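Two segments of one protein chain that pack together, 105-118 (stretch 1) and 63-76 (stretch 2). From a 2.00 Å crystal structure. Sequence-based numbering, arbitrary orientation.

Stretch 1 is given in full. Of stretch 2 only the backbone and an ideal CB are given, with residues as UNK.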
# COMPACT_ATOMS: atom_id res chain seq x y z
N PRO A 105 6.91 -5.88 -14.85
CA PRO A 105 6.81 -6.87 -13.77
C PRO A 105 8.14 -7.09 -13.05
O PRO A 105 8.11 -7.32 -11.84
CB PRO A 105 6.38 -8.14 -14.51
CG PRO A 105 5.74 -7.66 -15.78
CD PRO A 105 6.51 -6.43 -16.16
N SER A 106 9.26 -7.03 -13.76
CA SER A 106 10.55 -7.23 -13.11
C SER A 106 10.77 -6.12 -12.09
O SER A 106 11.21 -6.37 -10.97
CB SER A 106 11.69 -7.24 -14.13
OG SER A 106 11.50 -8.26 -15.10
N VAL A 107 10.44 -4.89 -12.48
CA VAL A 107 10.67 -3.74 -11.59
C VAL A 107 9.76 -3.85 -10.36
O VAL A 107 10.19 -3.59 -9.23
CB VAL A 107 10.43 -2.39 -12.33
CG1 VAL A 107 10.46 -1.24 -11.34
CG2 VAL A 107 11.48 -2.18 -13.41
N LEU A 108 8.52 -4.29 -10.57
CA LEU A 108 7.62 -4.44 -9.45
C LEU A 108 8.12 -5.52 -8.47
O LEU A 108 8.17 -5.28 -7.27
CB LEU A 108 6.20 -4.75 -9.94
CG LEU A 108 5.55 -3.68 -10.82
CD1 LEU A 108 4.21 -4.19 -11.38
CD2 LEU A 108 5.34 -2.40 -10.05
N ILE A 109 8.53 -6.68 -8.98
CA ILE A 109 8.94 -7.77 -8.10
C ILE A 109 10.22 -7.45 -7.32
O ILE A 109 10.32 -7.73 -6.13
CB ILE A 109 9.15 -9.10 -8.89
CG1 ILE A 109 7.79 -9.69 -9.29
CG2 ILE A 109 9.92 -10.11 -8.04
CD1 ILE A 109 7.82 -10.60 -10.53
N LYS A 110 11.20 -6.90 -8.01
CA LYS A 110 12.44 -6.53 -7.35
C LYS A 110 12.24 -5.31 -6.40
O LYS A 110 12.80 -5.30 -5.32
CB LYS A 110 13.52 -6.23 -8.39
CG LYS A 110 13.88 -7.44 -9.27
CD LYS A 110 14.30 -8.65 -8.42
CE LYS A 110 15.76 -8.55 -8.00
NZ LYS A 110 16.16 -9.72 -7.17
N GLY A 111 11.43 -4.33 -6.80
CA GLY A 111 11.12 -3.21 -5.90
C GLY A 111 10.39 -3.68 -4.64
O GLY A 111 10.68 -3.24 -3.52
N LEU A 112 9.45 -4.60 -4.81
CA LEU A 112 8.75 -5.16 -3.65
C LEU A 112 9.68 -5.96 -2.75
O LEU A 112 9.59 -5.84 -1.56
CB LEU A 112 7.55 -6.01 -4.11
CG LEU A 112 6.41 -5.13 -4.64
CD1 LEU A 112 5.41 -5.95 -5.49
CD2 LEU A 112 5.71 -4.41 -3.50
N GLU A 113 10.58 -6.77 -3.31
CA GLU A 113 11.58 -7.47 -2.50
C GLU A 113 12.43 -6.51 -1.67
O GLU A 113 12.71 -6.76 -0.51
CB GLU A 113 12.55 -8.29 -3.35
CG GLU A 113 12.16 -9.70 -3.67
CD GLU A 113 13.26 -10.39 -4.48
OE1 GLU A 113 14.44 -10.01 -4.33
OE2 GLU A 113 12.93 -11.30 -5.28
N TYR A 114 12.92 -5.45 -2.32
CA TYR A 114 13.67 -4.41 -1.62
C TYR A 114 12.87 -3.83 -0.47
O TYR A 114 13.35 -3.72 0.65
CB TYR A 114 14.07 -3.29 -2.60
CG TYR A 114 14.68 -2.05 -1.93
CD1 TYR A 114 15.81 -2.15 -1.13
CD2 TYR A 114 14.12 -0.79 -2.12
CE1 TYR A 114 16.37 -1.03 -0.53
CE2 TYR A 114 14.69 0.34 -1.53
CZ TYR A 114 15.80 0.22 -0.74
OH TYR A 114 16.34 1.35 -0.15
N LEU A 115 11.62 -3.49 -0.76
CA LEU A 115 10.74 -2.92 0.25
C LEU A 115 10.59 -3.82 1.47
O LEU A 115 10.49 -3.33 2.60
CB LEU A 115 9.36 -2.63 -0.35
CG LEU A 115 9.32 -1.32 -1.12
CD1 LEU A 115 8.12 -1.31 -2.03
CD2 LEU A 115 9.28 -0.13 -0.13
N VAL A 116 10.54 -5.14 1.24
CA VAL A 116 10.50 -6.08 2.35
C VAL A 116 11.76 -5.91 3.20
O VAL A 116 11.65 -5.88 4.42
CB VAL A 116 10.36 -7.54 1.87
CG1 VAL A 116 10.55 -8.52 3.03
CG2 VAL A 116 8.99 -7.75 1.24
N GLN A 117 12.94 -5.78 2.58
CA GLN A 117 14.19 -5.57 3.34
C GLN A 117 14.14 -4.23 4.10
O GLN A 117 14.58 -4.14 5.25
CB GLN A 117 15.43 -5.57 2.44
CG GLN A 117 15.64 -6.71 1.44
CD GLN A 117 16.75 -6.35 0.45
OE1 GLN A 117 16.53 -6.21 -0.77
NE2 GLN A 117 17.97 -6.13 0.98
N VAL A 118 13.62 -3.20 3.44
CA VAL A 118 13.48 -1.88 4.07
C VAL A 118 12.58 -1.92 5.30
O VAL A 118 12.96 -1.42 6.36
CB VAL A 118 12.91 -0.85 3.08
CG1 VAL A 118 12.45 0.42 3.82
CG2 VAL A 118 13.95 -0.51 2.02
N UNK A 63 14.18 4.16 -19.18
CA UNK A 63 14.41 2.74 -19.43
C UNK A 63 14.34 1.95 -18.12
O UNK A 63 15.14 2.19 -17.22
CB UNK A 63 15.76 2.53 -20.11
N UNK A 64 13.41 1.00 -18.03
CA UNK A 64 13.17 0.27 -16.79
C UNK A 64 14.42 -0.45 -16.29
O UNK A 64 14.53 -0.78 -15.11
CB UNK A 64 12.04 -0.74 -16.99
N UNK A 65 15.35 -0.73 -17.19
CA UNK A 65 16.55 -1.46 -16.79
C UNK A 65 17.44 -0.64 -15.84
O UNK A 65 18.16 -1.21 -15.03
CB UNK A 65 17.35 -1.86 -18.03
N UNK A 66 17.38 0.69 -15.95
CA UNK A 66 18.09 1.54 -15.00
C UNK A 66 17.38 1.57 -13.64
O UNK A 66 18.03 1.75 -12.60
CB UNK A 66 18.22 2.96 -15.56
N UNK A 67 16.07 1.38 -13.65
CA UNK A 67 15.31 1.23 -12.41
C UNK A 67 15.68 -0.05 -11.68
O UNK A 67 15.77 -0.07 -10.43
CB UNK A 67 13.81 1.25 -12.70
N UNK A 68 15.89 -1.14 -12.43
CA UNK A 68 16.31 -2.38 -11.79
C UNK A 68 17.67 -2.19 -11.16
O UNK A 68 17.93 -2.65 -10.06
CB UNK A 68 16.34 -3.54 -12.79
N UNK A 69 18.56 -1.51 -11.89
CA UNK A 69 19.88 -1.18 -11.36
C UNK A 69 19.80 -0.37 -10.07
O UNK A 69 20.46 -0.69 -9.08
CB UNK A 69 20.68 -0.41 -12.41
N UNK A 70 18.99 0.69 -10.09
CA UNK A 70 18.80 1.50 -8.88
C UNK A 70 18.36 0.64 -7.69
O UNK A 70 18.93 0.74 -6.60
CB UNK A 70 17.77 2.60 -9.14
N UNK A 71 17.37 -0.22 -7.91
CA UNK A 71 16.90 -1.08 -6.82
C UNK A 71 17.99 -2.04 -6.32
O UNK A 71 18.17 -2.21 -5.12
CB UNK A 71 15.68 -1.88 -7.28
N UNK A 72 18.72 -2.65 -7.26
CA UNK A 72 19.85 -3.48 -6.87
C UNK A 72 20.90 -2.70 -6.05
O UNK A 72 21.42 -3.20 -5.06
CB UNK A 72 20.50 -4.08 -8.12
N UNK A 73 21.21 -1.48 -6.46
CA UNK A 73 22.19 -0.69 -5.72
C UNK A 73 21.66 -0.36 -4.32
O UNK A 73 22.37 -0.51 -3.33
CB UNK A 73 22.53 0.59 -6.48
N UNK A 74 20.40 0.06 -4.23
CA UNK A 74 19.84 0.37 -2.92
C UNK A 74 19.79 -0.87 -2.04
O UNK A 74 20.04 -0.79 -0.83
CB UNK A 74 18.44 0.97 -3.07
N UNK A 75 19.45 -2.01 -2.64
CA UNK A 75 19.38 -3.25 -1.87
C UNK A 75 20.74 -3.61 -1.26
O UNK A 75 20.82 -4.02 -0.11
CB UNK A 75 18.88 -4.39 -2.76
N UNK A 76 21.80 -3.46 -2.05
CA UNK A 76 23.15 -3.75 -1.54
C UNK A 76 23.57 -2.73 -0.48
O UNK A 76 24.19 -3.08 0.52
CB UNK A 76 24.16 -3.76 -2.69

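The two helices run nearly parallel (10°), with axes 9.5 Å apart at closest approach.

Position 63 is not helical (phi/psi -85/119), a helix follows, and stretch 1 is out of reach. Asp, Asn, Ser or Thr could cap it. It is Asp 63, whose OD1 accepts from the backbone N of residue 65 at 2.8 Å.

At 64 the CB points toward stretch 1, 3.9 Å from Val 107 CG2. Apolar residues of many sizes would fit. In Phe 64, Val 107 CG2 lies at the ring edge.

Positions 65 and 66 do not touch stretch 1; polar or large side chains are possible. Arg 65 NH2 forms a salt bridge with Asp 63 OD2 at 2.8 Å. The other is Tyr 66.

The CB of 67 points toward stretch 1, 4.2 Å from Val 107 CG2. A modest apolar group or a longer chain turning off would do. In His 67 the CB meets Val 107 and the end leads away.

At 68 the CB points sideways, 5.1 Å from Val 107 CG2. A medium aliphatic chain could close the gap. Leu 68 CD2 does so, 3.6 Å from Ser 106 O and 3.9 Å from Val 107 CG2. With 64, 67 and 71 it surrounds the Val 107 knob.

Positions 69 and 70, out of reach, are unrestricted by stretch 1: Lys 69 and Val 70.

At 71 the CB is sideways, 4.9 Å from Gly 111 N. Gly 111 leaves room, so Leu, Ile or Met would suit. Ile 71 fills the hole among Val 107, Lys 110, Gly 111 and Tyr 114. Ile 71 CD1 lies 3.8 Å from Gly 111 CA, and Ile 71 CG2 3.8 Å from Tyr 114 CB.

Position 72 points away and 73 is out of reach; polar residues suit: Glu 72 and Gln 73.

The CB of 74 points toward stretch 1, near Tyr 114 CZ. Ala, Leu or Met could pack there. Leu 74 packs on the Tyr 114 ring, closest from CB to CZ at 3.6 Å. A water O lies 2.8 Å from Leu 74 O, to which it donates, and 2.5 Å from Tyr 114 OH.

At 75 the ideal CB is 3.6 Å from Gln 117 OE1, an acceptor, with Tyr 114 near. A small donor such as Ser or Thr suits. Ser 75 OG donates to Gln 117 OE1 at 2.6 Å.

Position 76 points away; a charge is reasonable. It is Glu 76.

Stretch 2, residues 63-76: DFRYHLKVIEQLSE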
# COMPACT_ATOMS: atom_id res chain seq x y z
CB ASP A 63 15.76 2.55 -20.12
CG ASP A 63 15.99 1.12 -20.60
OD1 ASP A 63 15.72 0.16 -19.84
OD2 ASP A 63 16.48 0.95 -21.75
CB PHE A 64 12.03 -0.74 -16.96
CG PHE A 64 12.43 -1.99 -17.71
CD1 PHE A 64 12.92 -3.11 -17.04
CD2 PHE A 64 12.31 -2.04 -19.10
CE1 PHE A 64 13.29 -4.26 -17.75
CE2 PHE A 64 12.68 -3.19 -19.81
CZ PHE A 64 13.17 -4.29 -19.14
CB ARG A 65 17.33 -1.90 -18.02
CG ARG A 65 16.60 -3.03 -18.77
CD ARG A 65 17.37 -3.49 -19.97
NE ARG A 65 17.54 -2.40 -20.91
CZ ARG A 65 17.23 -2.46 -22.20
NH1 ARG A 65 16.72 -3.58 -22.70
NH2 ARG A 65 17.42 -1.40 -22.98
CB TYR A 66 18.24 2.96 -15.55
CG TYR A 66 19.17 2.98 -16.74
CD1 TYR A 66 20.53 2.72 -16.59
CD2 TYR A 66 18.67 3.17 -18.03
CE1 TYR A 66 21.37 2.69 -17.69
CE2 TYR A 66 19.50 3.15 -19.13
CZ TYR A 66 20.85 2.91 -18.95
OH TYR A 66 21.68 2.88 -20.06
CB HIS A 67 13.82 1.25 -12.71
CG HIS A 67 13.39 2.44 -13.50
ND1 HIS A 67 12.20 2.47 -14.20
CD2 HIS A 67 13.99 3.63 -13.72
CE1 HIS A 67 12.09 3.64 -14.81
NE2 HIS A 67 13.16 4.36 -14.52
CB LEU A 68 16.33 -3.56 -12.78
CG LEU A 68 14.99 -4.11 -13.29
CD1 LEU A 68 15.22 -5.13 -14.40
CD2 LEU A 68 14.17 -4.73 -12.19
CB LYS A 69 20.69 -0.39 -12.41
CG LYS A 69 22.07 0.03 -11.92
CD LYS A 69 22.81 0.70 -13.08
CE LYS A 69 24.28 0.91 -12.78
NZ LYS A 69 24.98 1.43 -13.99
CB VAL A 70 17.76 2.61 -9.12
CG1 VAL A 70 17.34 3.25 -7.79
CG2 VAL A 70 18.33 3.68 -10.06
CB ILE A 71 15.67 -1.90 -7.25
CG1 ILE A 71 14.47 -0.96 -7.42
CG2 ILE A 71 15.37 -2.98 -6.21
CD1 ILE A 71 13.41 -1.46 -8.37
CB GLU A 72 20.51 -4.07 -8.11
CG GLU A 72 21.64 -5.02 -7.80
CD GLU A 72 22.24 -5.62 -9.06
OE1 GLU A 72 22.82 -4.86 -9.87
OE2 GLU A 72 22.11 -6.85 -9.24
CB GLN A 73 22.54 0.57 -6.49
CG GLN A 73 23.47 0.30 -7.66
CD GLN A 73 23.55 1.46 -8.62
OE1 GLN A 73 22.65 2.29 -8.69
NE2 GLN A 73 24.64 1.52 -9.38
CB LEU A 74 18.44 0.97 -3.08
CG LEU A 74 18.34 2.34 -3.74
CD1 LEU A 74 16.90 2.66 -4.14
CD2 LEU A 74 18.90 3.40 -2.79
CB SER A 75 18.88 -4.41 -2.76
OG SER A 75 18.79 -5.60 -1.99
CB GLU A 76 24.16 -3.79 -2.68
CG GLU A 76 24.61 -5.18 -3.05
CD GLU A 76 24.63 -5.43 -4.55
OE1 GLU A 76 24.56 -4.44 -5.32
OE2 GLU A 76 24.70 -6.61 -4.96
O HOH W 1 18.76 1.21 0.61
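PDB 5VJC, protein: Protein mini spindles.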